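Local coordinates for protein flavoredoxin (Methanosarcina acetivorans, PDB 3BNK) that binds flavin mononucleotide and probably serves as a flavoprotein in electron transfer, at residues F12-L21 / L31-R39; P44-K53 / E126-I137. One frame throughout, in Å; residues are numbered along the deposited sequence.

Contact 1: residues F12-L21 / L31-R39. With FMN (flavin mononucleotide), chain D.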
loop_
_atom_site.group_PDB
_atom_site.type_symbol
_atom_site.label_atom_id
_atom_site.label_comp_id
_atom_site.label_asym_id
_atom_site.label_seq_id
_atom_site.Cartn_x
_atom_site.Cartn_y
_atom_site.Cartn_z
ATOM N N PHE B 12 1.046 -10.781 -3.359
ATOM C CA PHE B 12 1.332 -9.369 -3.254
ATOM C C PHE B 12 0.015 -8.600 -3.226
ATOM O O PHE B 12 -1.058 -9.170 -3.472
ATOM C CB PHE B 12 2.214 -8.945 -4.428
ATOM C CG PHE B 12 3.640 -9.451 -4.335
ATOM C CD1 PHE B 12 3.965 -10.757 -4.711
ATOM C CD2 PHE B 12 4.655 -8.614 -3.878
ATOM C CE1 PHE B 12 5.286 -11.228 -4.638
ATOM C CE2 PHE B 12 5.980 -9.066 -3.795
ATOM C CZ PHE B 12 6.298 -10.385 -4.172
ATOM N N ILE B 13 0.085 -7.309 -2.904
ATOM C CA ILE B 13 -1.122 -6.494 -2.863
ATOM C C ILE B 13 -1.512 -6.166 -4.322
ATOM O O ILE B 13 -0.630 -5.880 -5.140
ATOM C CB ILE B 13 -0.923 -5.185 -2.020
ATOM C CG1 ILE B 13 -0.342 -5.497 -0.635
ATOM C CG2 ILE B 13 -2.245 -4.372 -1.921
ATOM C CD1 ILE B 13 -1.207 -6.399 0.226
ATOM N N TYR B 14 -2.812 -6.235 -4.615
ATOM C CA TYR B 14 -3.378 -5.959 -5.949
ATOM C C TYR B 14 -4.142 -4.632 -6.022
ATOM O O TYR B 14 -5.278 -4.553 -5.553
ATOM C CB TYR B 14 -4.270 -7.131 -6.415
ATOM C CG TYR B 14 -3.448 -8.338 -6.805
ATOM C CD1 TYR B 14 -2.946 -9.202 -5.839
ATOM C CD2 TYR B 14 -3.119 -8.579 -8.147
ATOM C CE1 TYR B 14 -2.145 -10.301 -6.191
ATOM C CE2 TYR B 14 -2.330 -9.671 -8.508
ATOM C CZ TYR B 14 -1.843 -10.524 -7.525
ATOM O OH TYR B 14 -1.048 -11.591 -7.887
ATOM N N PRO B 15 -3.514 -3.579 -6.596
ATOM C CA PRO B 15 -2.128 -3.527 -7.047
ATOM C C PRO B 15 -1.265 -2.921 -5.955
ATOM O O PRO B 15 -1.775 -2.558 -4.892
ATOM C CB PRO B 15 -2.195 -2.515 -8.195
ATOM C CG PRO B 15 -3.209 -1.499 -7.680
ATOM C CD PRO B 15 -4.212 -2.301 -6.874
ATOM N N MET B 16 0.025 -2.800 -6.251
ATOM C CA MET B 16 0.947 -1.976 -5.501
ATOM C C MET B 16 1.056 -0.594 -6.138
ATOM O O MET B 16 0.825 -0.438 -7.338
ATOM C CB MET B 16 2.335 -2.617 -5.459
ATOM C CG MET B 16 2.430 -3.859 -4.588
ATOM S SD MET B 16 3.977 -4.739 -4.849
ATOM C CE MET B 16 3.515 -5.770 -6.253
ATOM N N PRO B 17 1.441 0.412 -5.334
ATOM C CA PRO B 17 1.797 1.712 -5.889
ATOM C C PRO B 17 3.202 1.639 -6.508
ATOM O O PRO B 17 3.916 0.651 -6.320
ATOM C CB PRO B 17 1.812 2.608 -4.648
ATOM C CG PRO B 17 2.249 1.674 -3.548
ATOM C CD PRO B 17 1.603 0.372 -3.864
ATOM N N VAL B 18 3.597 2.661 -7.249
ATOM C CA VAL B 18 4.949 2.710 -7.816
ATOM C C VAL B 18 5.617 3.994 -7.372
ATOM O O VAL B 18 5.193 5.107 -7.730
ATOM C CB VAL B 18 4.969 2.584 -9.366
ATOM C CG1 VAL B 18 6.372 2.790 -9.913
ATOM C CG2 VAL B 18 4.430 1.238 -9.790
ATOM N N THR B 19 6.666 3.821 -6.578
ATOM C CA THR B 19 7.333 4.935 -5.975
ATOM C C THR B 19 8.839 4.785 -6.146
ATOM O O THR B 19 9.341 3.701 -6.427
ATOM C CB THR B 19 6.922 5.123 -4.463
ATOM O OG1 THR B 19 7.253 6.439 -4.058
ATOM C CG2 THR B 19 7.670 4.228 -3.562
ATOM N N LEU B 20 9.546 5.893 -5.993
ATOM C CA LEU B 20 10.986 5.860 -5.933
ATOM C C LEU B 20 11.414 6.229 -4.506
ATOM O O LEU B 20 11.020 7.261 -3.959
ATOM C CB LEU B 20 11.576 6.800 -6.986
ATOM C CG LEU B 20 12.152 6.276 -8.311
ATOM C CD1 LEU B 20 12.107 4.758 -8.497
ATOM C CD2 LEU B 20 11.593 7.041 -9.537
ATOM N N LEU B 21 12.194 5.346 -3.898
ATOM C CA LEU B 21 12.646 5.556 -2.542
ATOM C C LEU B 21 14.049 6.157 -2.578
ATOM O O LEU B 21 14.975 5.550 -3.133
ATOM C CB LEU B 21 12.639 4.226 -1.772
ATOM C CG LEU B 21 13.059 4.176 -0.295
ATOM C CD1 LEU B 21 14.473 4.618 -0.100
ATOM C CD2 LEU B 21 12.156 5.023 0.597
ATOM N N LEU B 31 18.502 5.918 -5.288
ATOM C CA LEU B 31 17.090 5.671 -5.538
ATOM C C LEU B 31 16.857 4.205 -5.866
ATOM O O LEU B 31 17.619 3.608 -6.614
ATOM C CB LEU B 31 16.599 6.559 -6.687
ATOM C CG LEU B 31 16.899 8.020 -6.330
ATOM C CD1 LEU B 31 17.534 8.787 -7.459
ATOM C CD2 LEU B 31 15.708 8.734 -5.710
ATOM N N MET B 32 15.812 3.631 -5.289
ATOM C CA MET B 32 15.346 2.313 -5.684
ATOM C C MET B 32 13.835 2.343 -5.907
ATOM O O MET B 32 13.124 3.110 -5.254
ATOM C CB MET B 32 15.711 1.255 -4.633
ATOM C CG MET B 32 15.132 1.501 -3.247
ATOM S SD MET B 32 15.171 0.038 -2.207
ATOM C CE MET B 32 13.581 -0.714 -2.531
ATOM N N ALA B 33 13.354 1.495 -6.823
ATOM C CA ALA B 33 11.917 1.340 -7.060
ATOM C C ALA B 33 11.255 0.635 -5.876
ATOM O O ALA B 33 11.813 -0.334 -5.324
ATOM C CB ALA B 33 11.664 0.607 -8.374
ATOM N N LEU B 34 10.106 1.160 -5.444
ATOM C CA LEU B 34 9.448 0.698 -4.209
ATOM C C LEU B 34 7.930 0.606 -4.353
ATOM O O LEU B 34 7.274 1.580 -4.680
ATOM C CB LEU B 34 9.813 1.601 -3.006
ATOM C CG LEU B 34 9.046 1.376 -1.688
ATOM C CD1 LEU B 34 9.705 0.297 -0.864
ATOM C CD2 LEU B 34 8.939 2.671 -0.854
ATOM N N GLY B 35 7.387 -0.575 -4.086
ATOM C CA GLY B 35 5.944 -0.818 -4.147
ATOM C C GLY B 35 5.391 -1.099 -2.766
ATOM O O GLY B 35 4.186 -0.963 -2.535
ATOM N N TRP B 36 6.272 -1.488 -1.837
ATOM C CA TRP B 36 5.874 -1.771 -0.453
ATOM C C TRP B 36 5.897 -0.486 0.382
ATOM O O TRP B 36 6.813 -0.281 1.197
ATOM C CB TRP B 36 6.780 -2.848 0.183
ATOM C CG TRP B 36 6.729 -4.228 -0.494
ATOM C CD1 TRP B 36 6.202 -4.529 -1.726
ATOM C CD2 TRP B 36 7.272 -5.454 0.015
ATOM N NE1 TRP B 36 6.370 -5.859 -2.008
ATOM C CE2 TRP B 36 7.032 -6.455 -0.962
ATOM C CE3 TRP B 36 7.957 -5.803 1.190
ATOM C CZ2 TRP B 36 7.423 -7.790 -0.784
ATOM C CZ3 TRP B 36 8.352 -7.130 1.362
ATOM C CH2 TRP B 36 8.085 -8.107 0.375
ATOM N N VAL B 37 4.903 0.374 0.149
ATOM C CA VAL B 37 4.727 1.625 0.895
ATOM C C VAL B 37 3.292 1.701 1.341
ATOM O O VAL B 37 2.384 1.445 0.551
ATOM C CB VAL B 37 4.816 2.929 0.063
ATOM C CG1 VAL B 37 5.569 4.045 0.863
ATOM C CG2 VAL B 37 5.263 2.708 -1.404
ATOM N N SER B 38 3.086 2.138 2.572
ATOM C CA SER B 38 1.754 2.346 3.084
ATOM C C SER B 38 1.779 3.348 4.215
ATOM O O SER B 38 2.788 3.472 4.892
ATOM C CB SER B 38 1.187 1.036 3.624
ATOM O OG SER B 38 -0.040 1.306 4.228
ATOM N N ARG B 39 0.651 4.034 4.426
ATOM C CA ARG B 39 0.437 4.771 5.680
ATOM C C ARG B 39 0.361 3.796 6.857
ATOM O O ARG B 39 -0.039 2.628 6.713
ATOM C CB ARG B 39 -0.787 5.693 5.614
ATOM C CG ARG B 39 -0.546 7.002 4.853
ATOM C CD ARG B 39 0.365 7.982 5.602
ATOM N NE ARG B 39 -0.209 8.443 6.867
ATOM C CZ ARG B 39 -0.961 9.540 6.992
ATOM N NH1 ARG B 39 -1.223 10.297 5.935
ATOM N NH2 ARG B 39 -1.457 9.880 8.171
HETATM N N1 FMN D . 12.562 -3.988 -3.435
HETATM C C2 FMN D . 12.196 -3.908 -2.106
HETATM O O2 FMN D . 12.987 -4.288 -1.250
HETATM N N3 FMN D . 10.960 -3.398 -1.747
HETATM C C4 FMN D . 10.092 -2.971 -2.739
HETATM O O4 FMN D . 8.995 -2.531 -2.417
HETATM C C4A FMN D . 10.461 -3.055 -4.088
HETATM N N5 FMN D . 9.595 -2.640 -5.090
HETATM C C5A FMN D . 9.965 -2.706 -6.420
HETATM C C6 FMN D . 9.071 -2.249 -7.397
HETATM C C7 FMN D . 9.425 -2.316 -8.753
HETATM C C7M FMN D . 8.490 -1.723 -9.764
HETATM C C8 FMN D . 10.676 -2.832 -9.123
HETATM C C8M FMN D . 11.187 -2.693 -10.541
HETATM C C9 FMN D . 11.568 -3.268 -8.134
HETATM C C9A FMN D . 11.228 -3.204 -6.782
HETATM N N10 FMN D . 12.109 -3.632 -5.782
HETATM C C10 FMN D . 11.717 -3.565 -4.441
HETATM C "C1'" FMN D . 13.506 -4.075 -6.127
HETATM C "C2'" FMN D . 14.558 -3.009 -5.850
HETATM O "O2'" FMN D . 14.098 -1.741 -6.280
HETATM C "C3'" FMN D . 15.851 -3.305 -6.612
HETATM O "O3'" FMN D . 16.446 -4.531 -6.224
HETATM C "C4'" FMN D . 16.838 -2.143 -6.509
HETATM O "O4'" FMN D . 17.868 -2.346 -7.439
HETATM C "C5'" FMN D . 17.450 -1.939 -5.130
HETATM O "O5'" FMN D . 18.270 -0.794 -5.277
HETATM P P FMN D . 19.523 -0.485 -4.306
HETATM O O1P FMN D . 20.375 -1.717 -4.204
HETATM O O2P FMN D . 18.974 -0.162 -2.948
HETATM O O3P FMN D . 20.329 0.688 -4.791
#

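Contact 2: residues P44-K53 / E126-I137. With FMN (flavin mononucleotide), chain D.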
loop_
_atom_site.group_PDB
_atom_site.type_symbol
_atom_site.label_atom_id
_atom_site.label_comp_id
_atom_site.label_asym_id
_atom_site.label_seq_id
_atom_site.Cartn_x
_atom_site.Cartn_y
_atom_site.Cartn_z
ATOM N N PRO B 44 1.020 11.733 14.707
ATOM C CA PRO B 44 1.585 12.395 13.525
ATOM C C PRO B 44 1.542 11.494 12.274
ATOM O O PRO B 44 1.554 10.275 12.395
ATOM C CB PRO B 44 3.032 12.689 13.939
ATOM C CG PRO B 44 3.327 11.767 15.057
ATOM C CD PRO B 44 2.031 11.535 15.767
ATOM N N PRO B 45 1.448 12.101 11.078
ATOM C CA PRO B 45 1.373 11.311 9.843
ATOM C C PRO B 45 2.639 10.459 9.626
ATOM O O PRO B 45 3.725 11.002 9.487
ATOM C CB PRO B 45 1.212 12.380 8.759
ATOM C CG PRO B 45 1.776 13.641 9.386
ATOM C CD PRO B 45 1.392 13.551 10.815
ATOM N N MET B 46 2.480 9.133 9.648
ATOM C CA MET B 46 3.584 8.197 9.396
ATOM C C MET B 46 3.272 7.200 8.265
ATOM O O MET B 46 2.141 6.730 8.136
ATOM C CB MET B 46 3.930 7.395 10.663
ATOM C CG MET B 46 4.223 8.224 11.926
ATOM S SD MET B 46 4.458 7.195 13.407
ATOM C CE MET B 46 5.837 6.191 12.923
ATOM N N LEU B 47 4.293 6.887 7.464
ATOM C CA LEU B 47 4.227 5.828 6.448
ATOM C C LEU B 47 5.244 4.751 6.820
ATOM O O LEU B 47 6.048 4.929 7.731
ATOM C CB LEU B 47 4.626 6.346 5.059
ATOM C CG LEU B 47 4.201 7.589 4.282
ATOM C CD1 LEU B 47 5.266 7.972 3.285
ATOM C CD2 LEU B 47 2.872 7.369 3.531
ATOM N N GLY B 48 5.226 3.651 6.083
ATOM C CA GLY B 48 6.224 2.610 6.234
ATOM C C GLY B 48 6.694 2.143 4.880
ATOM O O GLY B 48 5.947 2.188 3.894
ATOM N N VAL B 49 7.926 1.670 4.834
ATOM C CA VAL B 49 8.566 1.287 3.586
ATOM C C VAL B 49 9.281 -0.062 3.765
ATOM O O VAL B 49 10.094 -0.215 4.691
ATOM C CB VAL B 49 9.507 2.424 3.114
ATOM C CG1 VAL B 49 10.589 1.917 2.209
ATOM C CG2 VAL B 49 8.696 3.544 2.417
ATOM N N GLY B 50 8.935 -1.030 2.909
ATOM C CA GLY B 50 9.478 -2.387 2.936
ATOM C C GLY B 50 10.660 -2.598 2.001
ATOM O O GLY B 50 10.554 -2.420 0.778
ATOM N N VAL B 51 11.795 -2.973 2.589
ATOM C CA VAL B 51 13.061 -2.971 1.868
ATOM C C VAL B 51 13.863 -4.233 2.167
ATOM O O VAL B 51 14.253 -4.476 3.302
ATOM C CB VAL B 51 13.928 -1.692 2.149
ATOM C CG1 VAL B 51 15.132 -1.665 1.218
ATOM C CG2 VAL B 51 13.119 -0.386 1.978
ATOM N N ASN B 52 14.111 -5.020 1.124
ATOM C CA ASN B 52 14.904 -6.233 1.264
ATOM C C ASN B 52 16.284 -5.978 1.862
ATOM O O ASN B 52 16.971 -5.019 1.507
ATOM C CB ASN B 52 15.005 -6.998 -0.058
ATOM C CG ASN B 52 15.331 -8.466 0.152
ATOM O OD1 ASN B 52 16.477 -8.826 0.395
ATOM N ND2 ASN B 52 14.314 -9.317 0.081
ATOM N N LYS B 53 16.662 -6.840 2.805
ATOM C CA LYS B 53 17.959 -6.759 3.464
ATOM C C LYS B 53 19.126 -6.876 2.476
ATOM O O LYS B 53 20.247 -6.512 2.814
ATOM C CB LYS B 53 18.062 -7.823 4.560
ATOM C CG LYS B 53 17.132 -7.597 5.742
ATOM C CD LYS B 53 17.252 -8.723 6.761
ATOM C CE LYS B 53 16.825 -8.236 8.116
ATOM N NZ LYS B 53 16.687 -9.342 9.091
ATOM N N GLU B 126 12.455 -4.935 11.986
ATOM C CA GLU B 126 13.239 -5.971 11.326
ATOM C C GLU B 126 12.459 -7.278 11.234
ATOM O O GLU B 126 11.927 -7.759 12.220
ATOM C CB GLU B 126 14.586 -6.190 12.026
ATOM C CG GLU B 126 15.529 -7.082 11.236
ATOM C CD GLU B 126 16.880 -7.354 11.918
ATOM O OE1 GLU B 126 17.598 -8.255 11.432
ATOM O OE2 GLU B 126 17.232 -6.667 12.907
ATOM N N PHE B 127 12.391 -7.821 10.023
ATOM C CA PHE B 127 11.775 -9.109 9.759
ATOM C C PHE B 127 12.826 -9.954 9.052
ATOM O O PHE B 127 13.894 -9.426 8.719
ATOM C CB PHE B 127 10.461 -8.931 8.964
ATOM C CG PHE B 127 9.485 -8.005 9.643
ATOM C CD1 PHE B 127 9.323 -6.693 9.200
ATOM C CD2 PHE B 127 8.779 -8.424 10.771
ATOM C CE1 PHE B 127 8.439 -5.828 9.848
ATOM C CE2 PHE B 127 7.899 -7.561 11.427
ATOM C CZ PHE B 127 7.724 -6.266 10.963
ATOM N N PRO B 128 12.564 -11.267 8.861
ATOM C CA PRO B 128 13.620 -12.173 8.364
ATOM C C PRO B 128 14.409 -11.717 7.128
ATOM O O PRO B 128 15.644 -11.823 7.127
ATOM C CB PRO B 128 12.860 -13.470 8.059
ATOM C CG PRO B 128 11.688 -13.442 9.010
ATOM C CD PRO B 128 11.302 -11.990 9.137
ATOM N N THR B 129 13.710 -11.224 6.096
ATOM C CA THR B 129 14.338 -10.868 4.812
ATOM C C THR B 129 14.300 -9.361 4.461
ATOM O O THR B 129 14.928 -8.933 3.484
ATOM C CB THR B 129 13.748 -11.707 3.632
ATOM O OG1 THR B 129 12.359 -11.428 3.468
ATOM C CG2 THR B 129 13.936 -13.227 3.855
ATOM N N ASN B 130 13.594 -8.567 5.270
ATOM C CA ASN B 130 13.326 -7.157 4.971
ATOM C C ASN B 130 13.374 -6.279 6.214
ATOM O O ASN B 130 13.089 -6.732 7.322
ATOM C CB ASN B 130 11.920 -6.987 4.353
ATOM C CG ASN B 130 11.727 -7.784 3.081
ATOM O OD1 ASN B 130 11.634 -9.011 3.114
ATOM N ND2 ASN B 130 11.655 -7.089 1.947
ATOM N N TYR B 131 13.720 -5.013 6.024
ATOM C CA TYR B 131 13.351 -3.997 6.994
ATOM C C TYR B 131 12.046 -3.328 6.573
ATOM O O TYR B 131 11.727 -3.258 5.376
ATOM C CB TYR B 131 14.442 -2.936 7.168
ATOM C CG TYR B 131 15.744 -3.509 7.641
ATOM C CD1 TYR B 131 16.760 -3.798 6.735
ATOM C CD2 TYR B 131 15.952 -3.799 8.995
ATOM C CE1 TYR B 131 17.965 -4.347 7.163
ATOM C CE2 TYR B 131 17.154 -4.354 9.428
ATOM C CZ TYR B 131 18.153 -4.625 8.500
ATOM O OH TYR B 131 19.347 -5.173 8.909
ATOM N N PHE B 132 11.299 -2.862 7.572
ATOM C CA PHE B 132 10.196 -1.941 7.366
ATOM C C PHE B 132 10.509 -0.692 8.199
ATOM O O PHE B 132 10.419 -0.700 9.439
ATOM C CB PHE B 132 8.858 -2.590 7.726
ATOM C CG PHE B 132 7.650 -1.920 7.096
ATOM C CD1 PHE B 132 7.363 -2.089 5.735
ATOM C CD2 PHE B 132 6.763 -1.168 7.877
ATOM C CE1 PHE B 132 6.228 -1.493 5.154
ATOM C CE2 PHE B 132 5.613 -0.565 7.298
ATOM C CZ PHE B 132 5.354 -0.735 5.942
ATOM N N PHE B 133 10.936 0.352 7.491
ATOM C CA PHE B 133 11.283 1.650 8.078
ATOM C C PHE B 133 10.026 2.507 8.227
ATOM O O PHE B 133 9.442 2.931 7.219
ATOM C CB PHE B 133 12.279 2.399 7.178
ATOM C CG PHE B 133 13.637 1.757 7.062
ATOM C CD1 PHE B 133 14.028 1.141 5.874
ATOM C CD2 PHE B 133 14.545 1.799 8.124
ATOM C CE1 PHE B 133 15.293 0.557 5.747
ATOM C CE2 PHE B 133 15.811 1.226 8.010
ATOM C CZ PHE B 133 16.191 0.603 6.819
ATOM N N VAL B 134 9.602 2.754 9.468
ATOM C CA VAL B 134 8.454 3.640 9.742
ATOM C C VAL B 134 8.946 5.094 9.891
ATOM O O VAL B 134 9.815 5.402 10.725
ATOM C CB VAL B 134 7.589 3.170 10.966
ATOM C CG1 VAL B 134 6.381 4.064 11.154
ATOM C CG2 VAL B 134 7.106 1.736 10.778
ATOM N N GLY B 135 8.419 5.969 9.040
ATOM C CA GLY B 135 8.862 7.341 8.996
ATOM C C GLY B 135 7.723 8.325 9.138
ATOM O O GLY B 135 6.641 8.112 8.598
ATOM N N GLU B 136 7.971 9.402 9.875
ATOM C CA GLU B 136 7.033 10.512 9.939
ATOM C C GLU B 136 7.214 11.370 8.700
ATOM O O GLU B 136 8.340 11.680 8.311
ATOM C CB GLU B 136 7.258 11.361 11.206
ATOM C CG GLU B 136 6.165 12.423 11.439
ATOM C CD GLU B 136 6.437 13.339 12.640
ATOM O OE1 GLU B 136 7.132 12.914 13.583
ATOM O OE2 GLU B 136 5.936 14.485 12.631
ATOM N N ILE B 137 6.110 11.736 8.065
ATOM C CA ILE B 137 6.173 12.659 6.941
ATOM C C ILE B 137 6.330 14.071 7.505
ATOM O O ILE B 137 5.387 14.659 8.063
ATOM C CB ILE B 137 4.928 12.560 6.018
ATOM C CG1 ILE B 137 4.703 11.109 5.572
ATOM C CG2 ILE B 137 5.078 13.487 4.794
ATOM C CD1 ILE B 137 3.278 10.865 5.041
HETATM N N1 FMN D . 12.562 -3.988 -3.435
HETATM C C2 FMN D . 12.196 -3.908 -2.106
HETATM O O2 FMN D . 12.987 -4.288 -1.250
HETATM N N3 FMN D . 10.960 -3.398 -1.747
HETATM C C4 FMN D . 10.092 -2.971 -2.739
HETATM O O4 FMN D . 8.995 -2.531 -2.417
HETATM C C4A FMN D . 10.461 -3.055 -4.088
HETATM N N5 FMN D . 9.595 -2.640 -5.090
HETATM C C5A FMN D . 9.965 -2.706 -6.420
HETATM C C6 FMN D . 9.071 -2.249 -7.397
HETATM C C7 FMN D . 9.425 -2.316 -8.753
HETATM C C7M FMN D . 8.490 -1.723 -9.764
HETATM C C8 FMN D . 10.676 -2.832 -9.123
HETATM C C8M FMN D . 11.187 -2.693 -10.541
HETATM C C9 FMN D . 11.568 -3.268 -8.134
HETATM C C9A FMN D . 11.228 -3.204 -6.782
HETATM N N10 FMN D . 12.109 -3.632 -5.782
HETATM C C10 FMN D . 11.717 -3.565 -4.441
HETATM C "C1'" FMN D . 13.506 -4.075 -6.127
HETATM C "C2'" FMN D . 14.558 -3.009 -5.850
HETATM O "O2'" FMN D . 14.098 -1.741 -6.280
HETATM C "C3'" FMN D . 15.851 -3.305 -6.612
HETATM O "O3'" FMN D . 16.446 -4.531 -6.224
HETATM C "C4'" FMN D . 16.838 -2.143 -6.509
HETATM O "O4'" FMN D . 17.868 -2.346 -7.439
HETATM C "C5'" FMN D . 17.450 -1.939 -5.130
HETATM O "O5'" FMN D . 18.270 -0.794 -5.277
HETATM P P FMN D . 19.523 -0.485 -4.306
HETATM O O1P FMN D . 20.375 -1.717 -4.204
HETATM O O2P FMN D . 18.974 -0.162 -2.948
HETATM O O3P FMN D . 20.329 0.688 -4.791
HETATM O O HOH W 1 11.549 -7.893 -1.123
#

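Contact 1: residues F12-L21 / L31-R39
Strands 19-21 and 31-34 run antiparallel at 142°, their axes 4.5 Å apart, with Thr19 facing Leu34 and Leu21 facing Met32 as hydrogen-bonded pairs around the non-hydrogen-bonded pair Leu20 and Ala33. The straightest of the four bonds, nearly linear, runs from Leu21 N to Met32 O (2.8 Å). Thr19 turns its methyl toward Leu34: with OG1 anti to the backbone N (chi1 -161°), CG2 is pressed tightly against Leu34 CD2 at 3.4 Å. Threonine suits this spot, as the methyl packs while the hydroxyl bonds the Asn70 carbonyl of strand 66-71. CG2 of Val37 joins the same apolar cluster, touching Thr19 CG2 and Pro17 CG. The two strands form a beta hairpin whose second arm lines the FMN pocket. Where the pairing stops, Gly35 N and Trp36 N both donate to flavin O4, each at 3.0 Å; Gly35 N also makes a weak bond to N5. A side chain on Gly35 would press against Met16 SD. Trp36 presents a face toward flavin C4 and its edge to two neighbours: Met16 SD, 3.8 Å from Trp36 CD1 in a Met-aromatic contact, and Phe12 CE2, 3.6 Å from Trp36 CZ2, the two rings meeting rim to rim with planes at 52°. Ala33, small enough to lie beneath the flavin, brings CB within 3.7 Å of C8, and its carbonyl accepts a bond from ribityl O2'.

Contact 2: residues P44-K53 / E126-I137
At the pyrimidine end of the FMN pocket, strand 46-52 pairs antiparallel with strand 130-137, and its last residues read the flavin through their backbone: Gly50 O accepts from N3 and Asn52 N donates to O2, both at 2.7 Å. Phe132 lies across the paired strand, one face over Val49 N and its CZ 3.3 Å from Gly48 C, where any CB on Gly48 would collide with the ring. On the other face of the sheet, Leu47 CG packs against Ile137 CD1 at 3.5 Å. Beyond the strand, Lys53 N bonds almost straight to Thr129 O (177°). The lysine chain, extended beyond CG, passes its CE over a face of Tyr131, 4.2 Å from the ring centroid, and delivers NZ to Phe127 O (2.8 Å) and to the anti lone pair of Glu126 OE1 (2.7 Å), a salt bridge. A methionine in its place would probably leave Glu126 without this counter-charge and the Phe127 carbonyl without this donor. Asn130 OD1 accepts from Ala42 N of the second subunit, and Phe132 meets its counterpart there with nearly parallel rings. Such backbone recognition of the flavin, beside the dimer interface, is consistent with the flavin reductase-like FMN-binding fold.

In the fold
Contact 1 closes before contact 2 opens along the chain, and their centres lie about 12 Å apart in one antiparallel sheet within the flavin reductase-like domain. Strand 28-41 gives contact 1 its second segment and then pairs with strand 46-52, the first segment of contact 2, so the order across this part of the sheet is 16-25, 28-41, 46-52, 130-142. Probable backbone hydrogen bonds from Gly48 N to Ser38 O and from Gly50 N to Trp36 O join the contacts directly. Both touch the same FMN, along neighbouring parts of its ring system, and both reach the second subunit, so the cofactor site lies close to the dimer interface.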